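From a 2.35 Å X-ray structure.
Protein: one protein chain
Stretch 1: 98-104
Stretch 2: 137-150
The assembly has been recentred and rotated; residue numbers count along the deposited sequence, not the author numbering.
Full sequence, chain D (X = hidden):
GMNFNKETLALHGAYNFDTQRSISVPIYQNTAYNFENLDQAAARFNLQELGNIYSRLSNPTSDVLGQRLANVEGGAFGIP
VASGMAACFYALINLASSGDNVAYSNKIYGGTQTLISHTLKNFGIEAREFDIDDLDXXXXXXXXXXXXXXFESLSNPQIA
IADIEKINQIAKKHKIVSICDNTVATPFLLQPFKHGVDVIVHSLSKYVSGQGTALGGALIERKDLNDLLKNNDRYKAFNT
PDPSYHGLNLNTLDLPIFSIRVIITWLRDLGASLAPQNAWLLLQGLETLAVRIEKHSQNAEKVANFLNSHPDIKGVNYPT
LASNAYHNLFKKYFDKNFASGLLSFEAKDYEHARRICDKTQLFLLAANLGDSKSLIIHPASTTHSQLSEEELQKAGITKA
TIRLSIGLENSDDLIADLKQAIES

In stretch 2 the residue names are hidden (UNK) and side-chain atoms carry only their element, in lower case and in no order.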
# COMPACT_ATOMS: atom_id res chain seq x y z
N SER D 98 -10.77 -9.28 -35.92
CA SER D 98 -11.92 -8.97 -36.74
C SER D 98 -12.18 -10.02 -37.86
O SER D 98 -11.27 -10.41 -38.61
CB SER D 98 -11.77 -7.57 -37.32
OG SER D 98 -12.97 -7.19 -37.97
N GLY D 99 -13.42 -10.46 -37.96
CA GLY D 99 -13.84 -11.45 -38.95
C GLY D 99 -13.83 -12.88 -38.43
O GLY D 99 -14.32 -13.79 -39.08
N ASP D 100 -13.26 -13.09 -37.25
CA ASP D 100 -13.22 -14.42 -36.68
C ASP D 100 -14.40 -14.61 -35.72
O ASP D 100 -15.18 -13.69 -35.45
CB ASP D 100 -11.89 -14.62 -35.94
CG ASP D 100 -10.67 -14.56 -36.86
OD1 ASP D 100 -10.84 -14.80 -38.07
OD2 ASP D 100 -9.54 -14.29 -36.35
N ASN D 101 -14.52 -15.82 -35.20
CA ASN D 101 -15.56 -16.10 -34.24
C ASN D 101 -14.99 -16.94 -33.11
O ASN D 101 -13.91 -17.55 -33.24
CB ASN D 101 -16.76 -16.78 -34.90
CG ASN D 101 -16.47 -18.16 -35.41
OD1 ASN D 101 -16.46 -19.12 -34.64
ND2 ASN D 101 -16.41 -18.30 -36.71
N VAL D 102 -15.70 -16.94 -31.99
CA VAL D 102 -15.29 -17.71 -30.83
C VAL D 102 -16.50 -18.43 -30.33
O VAL D 102 -17.61 -17.88 -30.37
CB VAL D 102 -14.69 -16.85 -29.68
CG1 VAL D 102 -13.43 -16.12 -30.14
CG2 VAL D 102 -15.70 -15.83 -29.16
N ALA D 103 -16.29 -19.64 -29.83
CA ALA D 103 -17.36 -20.46 -29.27
C ALA D 103 -17.33 -20.30 -27.75
O ALA D 103 -16.27 -20.44 -27.12
CB ALA D 103 -17.16 -21.92 -29.64
N TYR D 104 -18.50 -20.07 -27.16
CA TYR D 104 -18.56 -19.89 -25.72
C TYR D 104 -19.74 -20.61 -25.05
O TYR D 104 -20.82 -20.71 -25.60
CB TYR D 104 -18.64 -18.39 -25.40
CG TYR D 104 -19.97 -17.73 -25.75
CD1 TYR D 104 -20.30 -17.39 -27.06
CD2 TYR D 104 -20.87 -17.39 -24.75
CE1 TYR D 104 -21.52 -16.78 -27.36
CE2 TYR D 104 -22.06 -16.76 -25.04
CZ TYR D 104 -22.38 -16.47 -26.35
OH TYR D 104 -23.57 -15.85 -26.61
N UNK D 137 -23.68 -29.57 -29.84
CA UNK D 137 -23.96 -28.16 -30.14
C UNK D 137 -22.66 -27.37 -30.38
O UNK D 137 -22.68 -26.32 -31.02
o UNK D 137 -24.06 -27.42 -27.82
c UNK D 137 -24.78 -27.48 -29.05
N UNK D 138 -21.55 -27.86 -29.83
CA UNK D 138 -20.27 -27.21 -30.03
C UNK D 138 -19.74 -27.49 -31.44
O UNK D 138 -19.31 -26.56 -32.14
c UNK D 138 -19.26 -27.62 -28.95
c UNK D 138 -17.02 -27.52 -27.87
c UNK D 138 -17.77 -25.58 -29.27
c UNK D 138 -17.83 -27.09 -29.08
N UNK D 139 -19.75 -28.76 -31.86
CA UNK D 139 -19.30 -29.15 -33.23
C UNK D 139 -20.00 -28.31 -34.27
O UNK D 139 -19.42 -27.85 -35.23
c UNK D 139 -19.69 -30.58 -33.52
c UNK D 139 -19.00 -31.64 -32.70
o UNK D 139 -17.05 -31.39 -34.00
c UNK D 139 -17.63 -32.09 -33.18
o UNK D 139 -17.12 -33.18 -32.72
N UNK D 140 -21.30 -28.18 -34.07
CA UNK D 140 -22.18 -27.41 -34.93
C UNK D 140 -21.78 -25.97 -35.22
O UNK D 140 -21.87 -25.54 -36.36
c UNK D 140 -23.56 -27.42 -34.28
c UNK D 140 -25.99 -26.76 -34.35
n UNK D 140 -28.41 -26.17 -34.49
c UNK D 140 -24.64 -26.66 -35.05
c UNK D 140 -27.08 -26.05 -35.14
N UNK D 141 -21.34 -25.23 -34.21
CA UNK D 141 -20.96 -23.83 -34.42
C UNK D 141 -19.51 -23.62 -34.86
O UNK D 141 -19.12 -22.49 -35.17
c UNK D 141 -20.49 -23.42 -31.95
c UNK D 141 -21.27 -22.96 -33.19
c UNK D 141 -22.78 -22.92 -32.95
N UNK D 142 -18.73 -24.69 -34.93
CA UNK D 142 -17.32 -24.58 -35.35
C UNK D 142 -17.09 -24.50 -36.85
O UNK D 142 -17.72 -25.23 -37.63
c UNK D 142 -15.09 -25.74 -35.37
c UNK D 142 -16.46 -25.71 -33.29
c UNK D 142 -16.51 -25.77 -34.82
c UNK D 142 -15.71 -26.84 -32.63
N UNK D 143 -16.20 -23.59 -37.26
CA UNK D 143 -15.82 -23.44 -38.67
C UNK D 143 -14.31 -23.12 -38.68
O UNK D 143 -13.67 -23.14 -37.62
o UNK D 143 -17.42 -20.22 -39.34
c UNK D 143 -16.50 -21.03 -39.06
c UNK D 143 -16.69 -22.45 -39.46
o UNK D 143 -15.41 -20.67 -38.57
N UNK D 144 -13.73 -22.79 -39.82
CA UNK D 144 -12.29 -22.55 -39.86
C UNK D 144 -11.89 -21.20 -39.29
O UNK D 144 -10.68 -20.90 -39.17
n UNK D 144 -8.42 -24.32 -40.91
c UNK D 144 -10.24 -22.77 -41.43
o UNK D 144 -10.53 -25.07 -40.84
c UNK D 144 -11.79 -22.63 -41.30
c UNK D 144 -9.74 -24.15 -41.00
N UNK D 145 -12.89 -20.37 -38.99
CA UNK D 145 -12.69 -19.04 -38.42
C UNK D 145 -12.84 -19.01 -36.89
O UNK D 145 -12.61 -17.97 -36.25
c UNK D 145 -13.64 -18.04 -39.05
n UNK D 145 -14.42 -17.55 -41.28
c UNK D 145 -13.36 -17.83 -40.52
o UNK D 145 -12.20 -17.87 -40.97
N UNK D 146 -13.24 -20.14 -36.32
CA UNK D 146 -13.42 -20.28 -34.89
C UNK D 146 -12.03 -20.34 -34.28
O UNK D 146 -11.27 -21.30 -34.52
o UNK D 146 -15.51 -21.49 -35.14
c UNK D 146 -14.36 -21.65 -33.00
c UNK D 146 -14.21 -21.54 -34.53
N UNK D 147 -11.70 -19.35 -33.47
CA UNK D 147 -10.36 -19.30 -32.85
C UNK D 147 -10.23 -19.71 -31.37
O UNK D 147 -9.12 -19.89 -30.87
c UNK D 147 -9.90 -17.34 -34.38
c UNK D 147 -9.15 -17.56 -36.73
c UNK D 147 -9.21 -18.24 -35.37
c UNK D 147 -9.83 -17.88 -32.97
n UNK D 147 -8.60 -18.50 -37.72
N UNK D 148 -11.36 -19.84 -30.68
CA UNK D 148 -11.32 -20.23 -29.27
C UNK D 148 -12.63 -20.85 -28.80
O UNK D 148 -13.72 -20.56 -29.33
c UNK D 148 -10.97 -19.04 -28.40
N UNK D 149 -12.49 -21.73 -27.82
CA UNK D 149 -13.60 -22.45 -27.17
C UNK D 149 -13.48 -22.06 -25.69
O UNK D 149 -12.52 -22.46 -25.02
c UNK D 149 -13.50 -23.95 -27.39
c UNK D 149 -13.67 -24.26 -28.89
c UNK D 149 -14.59 -24.62 -26.59
c UNK D 149 -13.49 -25.71 -29.28
N UNK D 150 -14.45 -21.25 -25.23
CA UNK D 150 -14.45 -20.73 -23.89
C UNK D 150 -15.51 -21.28 -22.99
O UNK D 150 -16.67 -21.36 -23.37
c UNK D 150 -15.55 -18.41 -21.74
c UNK D 150 -14.17 -17.30 -20.15
c UNK D 150 -14.64 -19.22 -23.95
c UNK D 150 -13.25 -18.01 -22.24
c UNK D 150 -13.10 -17.39 -21.01
c UNK D 150 -15.39 -17.81 -20.52
c UNK D 150 -14.48 -18.54 -22.61

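Position 137 carries one carbon and then one oxygen, out of reach of stretch 1: Ser137. Position 138 has four carbons forked at the second, and one fork tip packs 3.7 Å from Ala103 CB; this is Leu138, the tip being CD1. At 139, three carbons end in two oxygens, far from the contact: Glu139. Position 140 is four carbons in an extended row ending in nitrogen, exposed: Lys140. Position 141, one carbon carrying two, points toward stretch 1, one of the two lying 4.3 Å from Ala103 CB; it is Val141, the atom being CG2. Position 142 has four carbons forked at the first, one arm two carbons long, and points away: Ile142.

Position 143 has two carbons, the second carrying two oxygens, one of them 3.2 Å from Asn101 ND2. The shape would suit Asn as well, but two oxygens and no nitrogen make it Asp143. That oxygen, OD1, accepts hydrogen bonds from Asn101 ND2 and, at 2.6 Å, from the backbone N of position 145, tying the turn to the strand. Position 144 has three carbons ending in one oxygen and one nitrogen; its CA-to-CB bond points away from stretch 1, and the residue is exposed: Gln144. Position 145 is one carbon shorter with the same kind of end; its CB sits 3.6 Å from Asn101 ND2, and it is Asn145.

Position 146 has one carbon bearing a carbon and an oxygen, the oxygen 2.6 Å from Asn101 OD1: Thr146. Its OG1 donates to Asn101 OD1 and accepts from Asp143 N at 3.1 Å, so one hydroxyl serves both turn and neighbouring strand. Position 147 is a four-carbon row ending in nitrogen; the last carbon comes 3.3 Å from Asp100 OD2, while the nitrogen stays 4.3 Å from Asp100 OD1, beyond a salt bridge: Lys147, with CE and NZ. Position 148 has a single carbon, 4.2 Å from Val102 CG1: Ala148. Position 149 repeats the four-carbon pattern with one longer arm, whose first carbon lies 4.3 Å from Ala103 CB: Ile149, through CG1. Position 150 is one carbon and a six-carbon ring; its CB lies 4.3 Å from Tyr104 CB, and both side-chain ends lead away: Phe150.

The contact is a parallel strand pair with a bulge between the Asn101–Thr146 and Ala103–Ile149 bridges. Backbone hydrogen bonds flank it: Asn101 N to Asn145 O and Lys147 N to Asn101 O before, Ala103 N to Ala148 O and Phe150 N to Ala103 O after. Asn101 uses both ends of its amide to hold the turn, while small Ala103 leaves its CB against Leu138, Val141 and Ile149. The rule is polar anchoring at the strand entrance, then apolar packing.

Stretch 2 (137-150) SLEKVIDQNTKAIF
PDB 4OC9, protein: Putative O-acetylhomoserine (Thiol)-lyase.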